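Local coordinates for cell division control protein 45 cdc45 putative (Entamoeba histolytica, PDB 6CC2) that probably serves in eukaryotic DNA replication as a subunit of the replicative helicase assembly, and may switch conformation to regulate that process, at residues A35-K40 with A204-C209; Q211-K216 with S353-A358; H224-F229 with F338-F343. One frame throughout, in Å; residues are numbered along the deposited sequence.

Interaction 1 (A35-K40 with A204-C209); sequences AIVCYK and AAIGVC. With EDO (1,2-ethanediol), chain J.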
loop_
_atom_site.group_PDB
_atom_site.type_symbol
_atom_site.label_atom_id
_atom_site.label_comp_id
_atom_site.label_asym_id
_atom_site.label_seq_id
_atom_site.Cartn_x
_atom_site.Cartn_y
_atom_site.Cartn_z
ATOM N N ALA A 35 -6.740 -1.325 -4.525
ATOM C CA ALA A 35 -7.407 -2.397 -5.249
ATOM C C ALA A 35 -8.681 -2.842 -4.539
ATOM O O ALA A 35 -9.693 -3.093 -5.199
ATOM C CB ALA A 35 -6.462 -3.584 -5.441
ATOM N N ILE A 36 -8.663 -2.921 -3.207
ATOM C CA ILE A 36 -9.883 -3.282 -2.476
ATOM C C ILE A 36 -10.953 -2.221 -2.699
ATOM O O ILE A 36 -12.142 -2.528 -2.886
ATOM C CB ILE A 36 -9.609 -3.481 -0.983
ATOM C CG1 ILE A 36 -8.537 -4.563 -0.763
ATOM C CG2 ILE A 36 -10.907 -3.897 -0.241
ATOM C CD1 ILE A 36 -8.255 -4.870 0.700
ATOM N N VAL A 37 -10.547 -0.948 -2.668
ATOM C CA VAL A 37 -11.490 0.144 -2.932
ATOM C C VAL A 37 -12.137 -0.029 -4.298
ATOM O O VAL A 37 -13.347 0.145 -4.464
ATOM C CB VAL A 37 -10.771 1.501 -2.827
ATOM C CG1 VAL A 37 -11.601 2.620 -3.429
ATOM C CG2 VAL A 37 -10.393 1.791 -1.362
ATOM N N CYS A 38 -11.327 -0.339 -5.325
ATOM C CA CYS A 38 -11.871 -0.521 -6.662
ATOM C C CYS A 38 -12.889 -1.653 -6.679
ATOM O O CYS A 38 -14.019 -1.483 -7.153
ATOM C CB CYS A 38 -10.719 -0.768 -7.642
ATOM S SG CYS A 38 -11.221 -1.000 -9.366
ATOM N N TYR A 39 -12.522 -2.802 -6.113
ATOM C CA TYR A 39 -13.467 -3.900 -5.987
ATOM C C TYR A 39 -14.754 -3.454 -5.298
ATOM O O TYR A 39 -15.853 -3.797 -5.730
ATOM C CB TYR A 39 -12.848 -5.049 -5.197
ATOM C CG TYR A 39 -13.772 -6.228 -5.077
ATOM C CD1 TYR A 39 -14.690 -6.308 -4.025
ATOM C CD2 TYR A 39 -13.782 -7.234 -6.015
ATOM C CE1 TYR A 39 -15.561 -7.355 -3.914
ATOM C CE2 TYR A 39 -14.648 -8.286 -5.909
ATOM C CZ TYR A 39 -15.545 -8.343 -4.864
ATOM O OH TYR A 39 -16.432 -9.407 -4.752
ATOM N N LYS A 40 -14.629 -2.733 -4.180
ATOM C CA LYS A 40 -15.804 -2.312 -3.413
ATOM C C LYS A 40 -16.740 -1.463 -4.263
ATOM O O LYS A 40 -17.960 -1.707 -4.307
ATOM C CB LYS A 40 -15.338 -1.532 -2.162
ATOM C CG LYS A 40 -16.451 -0.938 -1.308
ATOM C CD LYS A 40 -17.356 -2.002 -0.753
ATOM C CE LYS A 40 -18.401 -1.420 0.178
ATOM N NZ LYS A 40 -19.305 -2.494 0.729
ATOM N N ALA A 204 -13.022 6.123 -2.304
ATOM C CA ALA A 204 -12.028 6.658 -3.223
ATOM C C ALA A 204 -10.964 7.458 -2.484
ATOM O O ALA A 204 -9.775 7.436 -2.864
ATOM C CB ALA A 204 -12.709 7.534 -4.285
ATOM N N ALA A 205 -11.361 8.223 -1.459
ATOM C CA ALA A 205 -10.373 8.948 -0.667
ATOM C C ALA A 205 -9.381 7.996 -0.012
ATOM O O ALA A 205 -8.165 8.247 -0.021
ATOM C CB ALA A 205 -11.067 9.805 0.403
ATOM N N ILE A 206 -9.874 6.866 0.526
ATOM C CA ILE A 206 -8.996 5.868 1.129
ATOM C C ILE A 206 -8.023 5.323 0.098
ATOM O O ILE A 206 -6.832 5.114 0.390
ATOM C CB ILE A 206 -9.828 4.741 1.774
ATOM C CG1 ILE A 206 -10.581 5.327 2.976
ATOM C CG2 ILE A 206 -8.937 3.548 2.165
ATOM C CD1 ILE A 206 -11.589 4.419 3.582
ATOM N N GLY A 207 -8.515 5.092 -1.128
ATOM C CA GLY A 207 -7.650 4.571 -2.183
ATOM C C GLY A 207 -6.502 5.502 -2.541
ATOM O O GLY A 207 -5.364 5.057 -2.689
ATOM N N VAL A 208 -6.772 6.802 -2.683
ATOM C CA VAL A 208 -5.701 7.712 -3.039
ATOM C C VAL A 208 -4.787 7.968 -1.842
ATOM O O VAL A 208 -3.590 8.162 -2.008
ATOM C CB VAL A 208 -6.242 9.017 -3.633
ATOM C CG1 VAL A 208 -6.925 9.871 -2.601
ATOM C CG2 VAL A 208 -5.090 9.800 -4.295
ATOM N N CYS A 209 -5.329 7.958 -0.618
ATOM C CA CYS A 209 -4.469 7.993 0.553
ATOM C C CYS A 209 -3.523 6.788 0.569
ATOM O O CYS A 209 -2.345 6.925 0.922
ATOM C CB CYS A 209 -5.301 8.006 1.834
ATOM S SG CYS A 209 -6.131 9.564 2.136
HETATM C C1 EDO J . -18.853 -8.682 -2.017
HETATM O O1 EDO J . -18.460 -9.316 -3.242
HETATM C C2 EDO J . -19.825 -7.555 -2.329
HETATM O O2 EDO J . -20.928 -8.068 -3.090
#

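Interaction 2 (Q211-K216 with S353-A358); sequences QYISLK and SAFDAA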
loop_
_atom_site.group_PDB
_atom_site.type_symbol
_atom_site.label_atom_id
_atom_site.label_comp_id
_atom_site.label_asym_id
_atom_site.label_seq_id
_atom_site.Cartn_x
_atom_site.Cartn_y
_atom_site.Cartn_z
ATOM N N GLN A 211 -2.334 5.216 -2.057
ATOM C CA GLN A 211 -1.259 5.519 -3.010
ATOM C C GLN A 211 -0.200 6.428 -2.397
ATOM O O GLN A 211 1.005 6.235 -2.614
ATOM C CB GLN A 211 -1.819 6.194 -4.253
ATOM C CG GLN A 211 -2.554 5.285 -5.205
ATOM C CD GLN A 211 -2.866 6.034 -6.482
ATOM O OE1 GLN A 211 -3.482 7.098 -6.454
ATOM N NE2 GLN A 211 -2.398 5.496 -7.607
ATOM N N TYR A 212 -0.616 7.450 -1.661
ATOM C CA TYR A 212 0.357 8.395 -1.105
ATOM C C TYR A 212 1.161 7.742 0.011
ATOM O O TYR A 212 2.393 7.856 0.051
ATOM C CB TYR A 212 -0.362 9.669 -0.615
ATOM C CG TYR A 212 0.548 10.716 -0.050
ATOM C CD1 TYR A 212 1.402 11.470 -0.870
ATOM C CD2 TYR A 212 0.580 10.964 1.322
ATOM C CE1 TYR A 212 2.237 12.432 -0.350
ATOM C CE2 TYR A 212 1.413 11.941 1.857
ATOM C CZ TYR A 212 2.245 12.665 1.024
ATOM O OH TYR A 212 3.083 13.617 1.558
ATOM N N ILE A 213 0.486 7.049 0.948
ATOM C CA ILE A 213 1.186 6.310 1.994
ATOM C C ILE A 213 2.204 5.348 1.394
ATOM O O ILE A 213 3.311 5.170 1.926
ATOM C CB ILE A 213 0.166 5.547 2.870
ATOM C CG1 ILE A 213 -0.628 6.523 3.708
ATOM C CG2 ILE A 213 0.872 4.527 3.750
ATOM C CD1 ILE A 213 -1.890 5.909 4.370
ATOM N N SER A 214 1.815 4.672 0.300
ATOM C CA SER A 214 2.632 3.629 -0.303
ATOM C C SER A 214 3.754 4.176 -1.178
ATOM O O SER A 214 4.489 3.377 -1.782
ATOM C CB SER A 214 1.744 2.692 -1.126
ATOM O OG SER A 214 0.826 2.012 -0.295
ATOM N N LEU A 215 3.896 5.503 -1.280
ATOM C CA LEU A 215 4.961 6.157 -2.020
ATOM C C LEU A 215 4.818 6.019 -3.539
ATOM O O LEU A 215 5.805 6.117 -4.279
ATOM C CB LEU A 215 6.345 5.640 -1.577
ATOM C CG LEU A 215 6.526 5.618 -0.065
ATOM C CD1 LEU A 215 7.932 5.155 0.289
ATOM C CD2 LEU A 215 6.263 6.972 0.547
ATOM N N LYS A 216 3.578 5.917 -4.019
ATOM C CA LYS A 216 3.301 5.782 -5.440
ATOM C C LYS A 216 2.936 7.109 -6.106
ATOM O O LYS A 216 3.092 7.240 -7.331
ATOM C CB LYS A 216 2.156 4.785 -5.647
ATOM C CG LYS A 216 2.539 3.375 -5.251
ATOM C CD LYS A 216 1.378 2.424 -5.285
ATOM C CE LYS A 216 1.847 1.011 -4.889
ATOM N NZ LYS A 216 0.710 0.071 -4.740
ATOM N N SER A 353 -9.899 9.943 9.596
ATOM C CA SER A 353 -9.652 10.422 8.244
ATOM C C SER A 353 -9.398 9.248 7.298
ATOM O O SER A 353 -9.181 8.102 7.716
ATOM C CB SER A 353 -8.457 11.361 8.215
ATOM O OG SER A 353 -7.277 10.589 8.274
ATOM N N ALA A 354 -9.389 9.555 6.001
ATOM C CA ALA A 354 -9.079 8.533 5.004
ATOM C C ALA A 354 -7.637 8.069 5.109
ATOM O O ALA A 354 -7.343 6.945 4.702
ATOM C CB ALA A 354 -9.400 9.059 3.607
ATOM N N PHE A 355 -6.727 8.893 5.673
ATOM C CA PHE A 355 -5.386 8.403 5.949
ATOM C C PHE A 355 -5.403 7.399 7.088
ATOM O O PHE A 355 -4.748 6.350 7.012
ATOM C CB PHE A 355 -4.446 9.552 6.295
ATOM C CG PHE A 355 -3.893 10.273 5.099
ATOM C CD1 PHE A 355 -3.124 9.599 4.172
ATOM C CD2 PHE A 355 -4.125 11.608 4.916
ATOM C CE1 PHE A 355 -2.589 10.267 3.084
ATOM C CE2 PHE A 355 -3.582 12.279 3.837
ATOM C CZ PHE A 355 -2.831 11.598 2.923
ATOM N N ASP A 356 -6.147 7.709 8.161
ATOM C CA ASP A 356 -6.253 6.772 9.274
ATOM C C ASP A 356 -6.798 5.439 8.782
ATOM O O ASP A 356 -6.298 4.362 9.143
ATOM C CB ASP A 356 -7.174 7.301 10.369
ATOM C CG ASP A 356 -6.693 8.600 10.994
ATOM O OD1 ASP A 356 -5.474 8.816 11.125
ATOM O OD2 ASP A 356 -7.602 9.420 11.376
ATOM N N ALA A 357 -7.868 5.502 7.987
ATOM C CA ALA A 357 -8.495 4.292 7.483
ATOM C C ALA A 357 -7.561 3.520 6.556
ATOM O O ALA A 357 -7.522 2.278 6.604
ATOM C CB ALA A 357 -9.786 4.655 6.762
ATOM N N ALA A 358 -6.823 4.230 5.681
ATOM C CA ALA A 358 -5.871 3.535 4.820
ATOM C C ALA A 358 -4.763 2.852 5.632
ATOM O O ALA A 358 -4.331 1.731 5.306
ATOM C CB ALA A 358 -5.300 4.494 3.796
#

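Interaction 3 (H224-F229 with F338-F343); sequences HAIQYF and FLPSFF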
loop_
_atom_site.group_PDB
_atom_site.type_symbol
_atom_site.label_atom_id
_atom_site.label_comp_id
_atom_site.label_asym_id
_atom_site.label_seq_id
_atom_site.Cartn_x
_atom_site.Cartn_y
_atom_site.Cartn_z
ATOM N N HIS A 224 -4.580 17.272 -5.462
ATOM C CA HIS A 224 -5.458 17.436 -6.630
ATOM C C HIS A 224 -6.615 16.443 -6.594
ATOM O O HIS A 224 -7.737 16.764 -7.018
ATOM C CB HIS A 224 -4.635 17.256 -7.905
ATOM C CG HIS A 224 -5.296 17.799 -9.140
ATOM N ND1 HIS A 224 -5.668 19.122 -9.267
ATOM C CD2 HIS A 224 -5.636 17.200 -10.306
ATOM C CE1 HIS A 224 -6.219 19.310 -10.452
ATOM N NE2 HIS A 224 -6.208 18.162 -11.103
ATOM N N ALA A 225 -6.359 15.225 -6.128
ATOM C CA ALA A 225 -7.437 14.242 -6.004
ATOM C C ALA A 225 -8.476 14.702 -4.992
ATOM O O ALA A 225 -9.687 14.639 -5.243
ATOM C CB ALA A 225 -6.862 12.886 -5.600
ATOM N N ILE A 226 -8.023 15.179 -3.833
ATOM C CA ILE A 226 -8.949 15.688 -2.831
ATOM C C ILE A 226 -9.787 16.822 -3.414
ATOM O O ILE A 226 -10.999 16.906 -3.182
ATOM C CB ILE A 226 -8.176 16.133 -1.576
ATOM C CG1 ILE A 226 -7.404 14.951 -1.004
ATOM C CG2 ILE A 226 -9.114 16.732 -0.551
ATOM C CD1 ILE A 226 -8.283 13.713 -0.707
ATOM N N GLN A 227 -9.156 17.727 -4.173
ATOM C CA GLN A 227 -9.898 18.838 -4.758
ATOM C C GLN A 227 -11.014 18.329 -5.671
ATOM O O GLN A 227 -12.070 18.965 -5.773
ATOM C CB GLN A 227 -8.964 19.764 -5.533
ATOM C CG GLN A 227 -9.630 21.027 -6.041
ATOM C CD GLN A 227 -10.059 21.946 -4.916
ATOM O OE1 GLN A 227 -9.295 22.199 -3.982
ATOM N NE2 GLN A 227 -11.289 22.437 -4.988
ATOM N N TYR A 228 -10.790 17.211 -6.358
ATOM C CA TYR A 228 -11.850 16.619 -7.180
ATOM C C TYR A 228 -13.032 16.205 -6.317
ATOM O O TYR A 228 -14.198 16.456 -6.682
ATOM C CB TYR A 228 -11.312 15.421 -7.953
ATOM C CG TYR A 228 -12.308 14.804 -8.917
ATOM C CD1 TYR A 228 -12.616 15.446 -10.108
ATOM C CD2 TYR A 228 -12.905 13.589 -8.654
ATOM C CE1 TYR A 228 -13.519 14.909 -11.002
ATOM C CE2 TYR A 228 -13.798 13.027 -9.565
ATOM C CZ TYR A 228 -14.097 13.698 -10.722
ATOM O OH TYR A 228 -14.994 13.165 -11.632
ATOM N N PHE A 229 -12.750 15.593 -5.158
ATOM C CA PHE A 229 -13.826 15.206 -4.250
ATOM C C PHE A 229 -14.529 16.438 -3.695
ATOM O O PHE A 229 -15.754 16.458 -3.567
ATOM C CB PHE A 229 -13.290 14.369 -3.098
ATOM C CG PHE A 229 -12.453 13.186 -3.512
ATOM C CD1 PHE A 229 -12.707 12.505 -4.682
ATOM C CD2 PHE A 229 -11.430 12.757 -2.702
ATOM C CE1 PHE A 229 -11.914 11.424 -5.054
ATOM C CE2 PHE A 229 -10.631 11.659 -3.055
ATOM C CZ PHE A 229 -10.884 11.004 -4.225
ATOM N N PHE A 338 1.711 19.083 6.182
ATOM C CA PHE A 338 0.387 19.686 6.305
ATOM C C PHE A 338 -0.326 19.501 4.972
ATOM O O PHE A 338 0.035 20.130 3.967
ATOM C CB PHE A 338 0.497 21.151 6.705
ATOM C CG PHE A 338 1.120 21.335 8.053
ATOM C CD1 PHE A 338 0.367 21.173 9.202
ATOM C CD2 PHE A 338 2.474 21.626 8.173
ATOM C CE1 PHE A 338 0.941 21.331 10.454
ATOM C CE2 PHE A 338 3.047 21.779 9.416
ATOM C CZ PHE A 338 2.274 21.630 10.557
ATOM N N LEU A 339 -1.311 18.619 4.965
ATOM C CA LEU A 339 -2.114 18.319 3.790
ATOM C C LEU A 339 -3.559 18.171 4.235
ATOM O O LEU A 339 -3.822 17.787 5.379
ATOM C CB LEU A 339 -1.670 17.014 3.111
ATOM C CG LEU A 339 -0.237 16.967 2.584
ATOM C CD1 LEU A 339 0.067 15.526 2.145
ATOM C CD2 LEU A 339 -0.041 17.907 1.438
ATOM N N PRO A 340 -4.514 18.431 3.346
ATOM C CA PRO A 340 -5.919 18.192 3.695
ATOM C C PRO A 340 -6.182 16.714 3.944
ATOM O O PRO A 340 -5.628 15.846 3.275
ATOM C CB PRO A 340 -6.687 18.706 2.466
ATOM C CG PRO A 340 -5.715 18.593 1.333
ATOM C CD PRO A 340 -4.361 18.925 1.964
ATOM N N SER A 341 -7.004 16.445 4.944
ATOM C CA SER A 341 -7.514 15.117 5.253
ATOM C C SER A 341 -9.002 15.058 4.911
ATOM O O SER A 341 -9.738 16.028 5.138
ATOM C CB SER A 341 -7.334 14.784 6.733
ATOM O OG SER A 341 -6.025 14.367 7.031
ATOM N N PHE A 342 -9.429 13.916 4.388
ATOM C CA PHE A 342 -10.841 13.644 4.080
ATOM C C PHE A 342 -11.412 12.795 5.212
ATOM O O PHE A 342 -10.817 11.782 5.593
ATOM C CB PHE A 342 -10.924 12.920 2.727
ATOM C CG PHE A 342 -12.302 12.780 2.190
ATOM C CD1 PHE A 342 -13.130 11.779 2.641
ATOM C CD2 PHE A 342 -12.775 13.666 1.227
ATOM C CE1 PHE A 342 -14.431 11.656 2.154
ATOM C CE2 PHE A 342 -14.060 13.566 0.750
ATOM C CZ PHE A 342 -14.891 12.545 1.200
ATOM N N PHE A 343 -12.547 13.214 5.759
ATOM C CA PHE A 343 -13.129 12.581 6.928
ATOM C C PHE A 343 -14.539 12.072 6.633
ATOM O O PHE A 343 -15.279 12.666 5.850
ATOM C CB PHE A 343 -13.237 13.554 8.122
ATOM C CG PHE A 343 -11.924 13.905 8.763
ATOM C CD1 PHE A 343 -11.123 14.915 8.248
ATOM C CD2 PHE A 343 -11.507 13.261 9.927
ATOM C CE1 PHE A 343 -9.929 15.254 8.860
ATOM C CE2 PHE A 343 -10.323 13.585 10.534
ATOM C CZ PHE A 343 -9.526 14.595 10.012
#

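Interaction 1 (A35-K40 with A204-C209)
V37 is the one side chain of 35-40 that reaches segment 204-209, and its two methyls divide the work. The apolar contact proper is small: CG2 of V37 comes to 4.2 Å from CG2 of I206, the branch methyl. The rest is side chain against backbone. CG1 of V37, placed anti to its own backbone N (chi1 166°), points at the start of the facing segment, 3.9 Å from N of A204, while CG2 of V37 lies 3.8 Å from N of G207, less than one turn further on. The valine fork thus straddles main chain belonging to two positions three residues apart. G207 has no side chain, and this lets the backbones draw together, with CA of V37 and CA of G207 5.9 Å apart. The segment axes run nearly antiparallel, at 159°, and approach to 8.7 Å. No hydrogen bond joins the two segments; backbone bonds run within each helix, as from Y39 N to A35 O at 3.0 Å and from V208 N to A204 O at 3.1 Å.

The polar chemistry lies on another side of helix 33-48. OH of Y39 shares a hydrogen bond of 2.5 Å with O1 of an ethanediol, probably from the crystallisation liquor. That O1 lies at the edge of the tyrosine ring, in its plane; the diol also hydrogen-bonds to E47 and H53.

All four touching residues are buried. Helix 33-48 follows strand 24-29 of the parallel six-stranded sheet, so the contact joins that sheet's helical layer to the helical middle of the chain. L385 of helix 374-385 touches both I36 and I206, and A204 rests on F229 of helix 219-233.

Interaction 2 (Q211-K216 with S353-A358)
I213 and F355 are each carried to the contact by a first torsion that sets the leading carbon anti to its own carbonyl carbon: CG1 of I213 (chi1 -70°) and CG of F355 (chi1 -82°). The isoleucine branch and the phenylalanine lie alongside one another, pointing opposite ways. The extended isoleucine branch ends in CD1, which approaches the edge of the F355 ring near its plane, 3.9 Å from CD1 of F355. The same I213 methyl touches CB of A358 at 3.7 Å, one turn further along the helix, and so is seated between ring and alanine. Y212 comes from the neighbouring position: its CD2 is 3.7 Å from CE1 of F355. The two rings touch along their rims, planes at 60°, without stacking. The contact is wholly apolar across the segments and only partly buried, F355 and A358 being more enclosed than Y212 and I213. Y222 also packs against the F355 ring.

Two helix ends frame this packing. At the start of helix 354-364, OG of S353 accepts from N of D356 at 3.1 Å and more weakly from N of F355. In return, D356 OD2 takes the N-H of S353 at 3.0 Å, from above the carboxylate plane; R263 forms a salt bridge with the same oxygen. At the C-terminal end of helix 199-213, L215 has positive phi, with K216 N bonded to Q211 O and L215 N to Y212 O. The arrangement therefore pairs a Schellman motif closing helix 199-213 with an S353-D356 capping box opening helix 354-364.

Interaction 3 (H224-F229 with F338-F343)
I226 and F229 of helix 219-233 lie against P340 and F342 of strand 338-344, an alpha-on-beta packing in which a helix covers an outermost strand of a three-stranded mixed sheet. The segment axes stand 9.5 Å apart at 39°, and the nearest CA atoms belong to I226 and F342.

The closer part involves F229 and F342, where CB of F229 comes to 4.0 Å from CE2 of F342. F342 has CG anti to its backbone N (chi1 -171°), which extends its ring toward the helix, and F229 turns an edge toward its face in an offset edge-to-face pair, with centroids 5.9 Å apart. F342 also touches M251 and V253 of the adjacent strand and A205 of helix 199-213. The I226 part is looser: its CG2 reaches CG of P340 at 4.3 Å, and its CD1 only comes to 4.4 Å from CB of F342.

Toward solvent the helix shows H224 and Q227, neither of which meets the strand; Q227 instead bonds D231 along its own helix. S341, pointing away from the helix, gives its hydroxyl to hydrogen bonds with Q258 and D256. All four touching residues are buried, and no hydrogen bond links these two segments. Within the helix, O of A225 stands 3.5 Å above the centre of the F229 ring.

Interactions 1 and 2 share helix 199-213, at different levels along it, and interaction 3 lies on the next helix, 219-233. Interactions 1 and 3 are buried throughout, whereas interaction 2 is partly open. Interaction 1 is a helix pair closed over glycine, interaction 2 mixes an aliphatic methyl with aromatic ring edges beside capped helix ends, and interaction 3 is aromatic and aliphatic packing of a helix on a strand. A205, on the helix of interaction 1, touches F229 and F342, and C209 packs on F355. Strand 338-344 leads on to helix 354-364, and the 2.7 Å approach of A354 N to F342 O, a probable hydrogen bond, couples interactions 2 and 3.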